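Local structure of uncharacterized protein (Porphyromonas gingivalis, 2QSV) at residues V22-V27 with E62-L67. The protein is of unknown function, possibly linked to cysteine-type peptidase activity; this C-terminal part consists of two immunoglobulin-like beta-sandwich domains. Numbering follows the deposited sequence.
Sequences VVRLVV and ELNLSL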
loop_
_atom_site.group_PDB
_atom_site.type_symbol
_atom_site.label_atom_id
_atom_site.label_comp_id
_atom_site.label_asym_id
_atom_site.label_seq_id
_atom_site.Cartn_x
_atom_site.Cartn_y
_atom_site.Cartn_z
ATOM N N VAL A 22 3.202 10.645 -11.201
ATOM C CA VAL A 22 2.205 11.578 -10.738
ATOM C C VAL A 22 0.918 10.827 -10.457
ATOM O O VAL A 22 0.565 9.895 -11.164
ATOM C CB VAL A 22 2.052 12.795 -11.730
ATOM C CG1 VAL A 22 1.459 12.345 -13.054
ATOM C CG2 VAL A 22 1.228 13.942 -11.102
ATOM N N VAL A 23 0.277 11.181 -9.358
ATOM C CA VAL A 23 -1.022 10.655 -9.005
ATOM C C VAL A 23 -1.981 11.857 -8.868
ATOM O O VAL A 23 -1.603 12.940 -8.395
ATOM C CB VAL A 23 -0.948 9.728 -7.748
ATOM C CG1 VAL A 23 -2.286 9.253 -7.362
ATOM C CG2 VAL A 23 -0.157 8.476 -8.081
ATOM N N ARG A 24 -3.202 11.672 -9.340
ATOM C CA ARG A 24 -4.157 12.774 -9.408
ATOM C C ARG A 24 -5.329 12.540 -8.474
ATOM O O ARG A 24 -5.941 11.479 -8.476
ATOM C CB ARG A 24 -4.656 12.991 -10.852
ATOM C CG ARG A 24 -5.794 14.042 -10.993
ATOM C CD ARG A 24 -6.133 14.352 -12.469
ATOM N NE ARG A 24 -5.046 15.082 -13.115
ATOM C CZ ARG A 24 -4.815 15.118 -14.427
ATOM N NH1 ARG A 24 -5.607 14.450 -15.267
ATOM N NH2 ARG A 24 -3.779 15.812 -14.897
ATOM N N LEU A 25 -5.622 13.553 -7.668
ATOM C CA LEU A 25 -6.818 13.540 -6.846
ATOM C C LEU A 25 -7.753 14.677 -7.260
ATOM O O LEU A 25 -7.326 15.828 -7.354
ATOM C CB LEU A 25 -6.449 13.677 -5.365
ATOM C CG LEU A 25 -7.595 13.619 -4.348
ATOM C CD1 LEU A 25 -8.205 12.238 -4.323
ATOM C CD2 LEU A 25 -7.084 13.999 -2.989
ATOM N N VAL A 26 -9.022 14.350 -7.484
ATOM C CA VAL A 26 -10.046 15.399 -7.728
ATOM C C VAL A 26 -10.931 15.630 -6.496
ATOM O O VAL A 26 -11.687 14.757 -6.093
ATOM C CB VAL A 26 -10.927 15.097 -8.970
ATOM C CG1 VAL A 26 -12.033 16.166 -9.127
ATOM C CG2 VAL A 26 -10.064 15.010 -10.229
ATOM N N VAL A 27 -10.803 16.807 -5.896
ATOM C CA VAL A 27 -11.673 17.210 -4.803
ATOM C C VAL A 27 -12.839 18.078 -5.301
ATOM O O VAL A 27 -12.713 18.817 -6.291
ATOM C CB VAL A 27 -10.909 17.923 -3.654
ATOM C CG1 VAL A 27 -9.992 16.930 -2.947
ATOM C CG2 VAL A 27 -10.116 19.130 -4.148
ATOM N N GLU A 62 -8.455 19.960 -9.081
ATOM C CA GLU A 62 -7.550 18.796 -9.163
ATOM C C GLU A 62 -6.207 18.970 -8.461
ATOM O O GLU A 62 -5.569 20.031 -8.557
ATOM C CB GLU A 62 -7.263 18.438 -10.618
ATOM C CG GLU A 62 -8.473 17.935 -11.379
ATOM C CD GLU A 62 -8.177 17.610 -12.847
ATOM O OE1 GLU A 62 -7.001 17.720 -13.282
ATOM O OE2 GLU A 62 -9.128 17.235 -13.573
ATOM N N LEU A 63 -5.770 17.909 -7.787
ATOM C CA LEU A 63 -4.453 17.898 -7.157
ATOM C C LEU A 63 -3.566 16.831 -7.817
ATOM O O LEU A 63 -3.963 15.659 -7.939
ATOM C CB LEU A 63 -4.557 17.692 -5.628
ATOM C CG LEU A 63 -5.628 18.493 -4.860
ATOM C CD1 LEU A 63 -5.718 18.077 -3.396
ATOM C CD2 LEU A 63 -5.406 20.007 -4.989
ATOM N N ASN A 64 -2.387 17.261 -8.258
ATOM C CA ASN A 64 -1.405 16.362 -8.866
ATOM C C ASN A 64 -0.208 16.185 -7.949
ATOM O O ASN A 64 0.588 17.097 -7.780
ATOM C CB ASN A 64 -0.956 16.859 -10.254
ATOM C CG ASN A 64 -2.133 17.079 -11.204
ATOM O OD1 ASN A 64 -2.365 18.199 -11.664
ATOM N ND2 ASN A 64 -2.899 16.028 -11.464
ATOM N N LEU A 65 -0.115 15.006 -7.347
ATOM C CA LEU A 65 0.982 14.680 -6.456
ATOM C C LEU A 65 2.110 14.083 -7.292
ATOM O O LEU A 65 1.955 13.012 -7.891
ATOM C CB LEU A 65 0.515 13.685 -5.389
ATOM C CG LEU A 65 -0.481 14.079 -4.292
ATOM C CD1 LEU A 65 -1.821 14.626 -4.811
ATOM C CD2 LEU A 65 -0.726 12.844 -3.443
ATOM N N SER A 66 3.228 14.796 -7.337
ATOM C CA SER A 66 4.445 14.325 -7.989
ATOM C C SER A 66 5.285 13.485 -7.056
ATOM O O SER A 66 5.483 13.843 -5.893
ATOM C CB SER A 66 5.309 15.505 -8.432
ATOM O OG SER A 66 4.673 16.205 -9.478
ATOM N N LEU A 67 5.840 12.405 -7.599
ATOM C CA LEU A 67 6.720 11.550 -6.856
ATOM C C LEU A 67 8.049 12.235 -6.631
ATOM O O LEU A 67 8.670 12.716 -7.565
ATOM C CB LEU A 67 6.929 10.216 -7.601
ATOM C CG LEU A 67 7.690 9.117 -6.855
ATOM C CD1 LEU A 67 7.015 8.683 -5.526
ATOM C CD2 LEU A 67 7.880 7.907 -7.806
#
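R24 and E62 meet on the outer face of an antiparallel strand pair, one carboxylate oxygen lying over a face of the guanidinium, near its rim. E62 OE1 lies 3.3 Å from R24 NE but well out of the guanidinium plane, with the two flat groups 26° apart, so no N-H is aimed at the oxygen. The arginine chain leaves with CG anti to the backbone N and bends at chi3 (-69°), which swings NE across to the other strand. The N64 side chain runs alongside the arginine, pointing the same way. Beside the salt bridge, V26 CG2 rests on the E62 methylene CG at 3.5 Å, and V22 CG2 meets N64 CB at 3.7 Å.

Between the strands, V23 with L65 and L25 with L63 are hydrogen-bonded pairs; the L63 N to L25 O bond is 2.6 Å and nearly straight (172°). Their side chains turn inward, L25 CD2 only loosely meeting L63 CD1 at 4.3 Å, and reach L10, F53, V99 and V101 of the facing sheet. The pair thus gives the first of the two sandwiches in this fragment an apolar inner side and an outer side of mixed character, where valines flank the charged pair and the bridge, lacking a directed N-H, is probably mainly electrostatic.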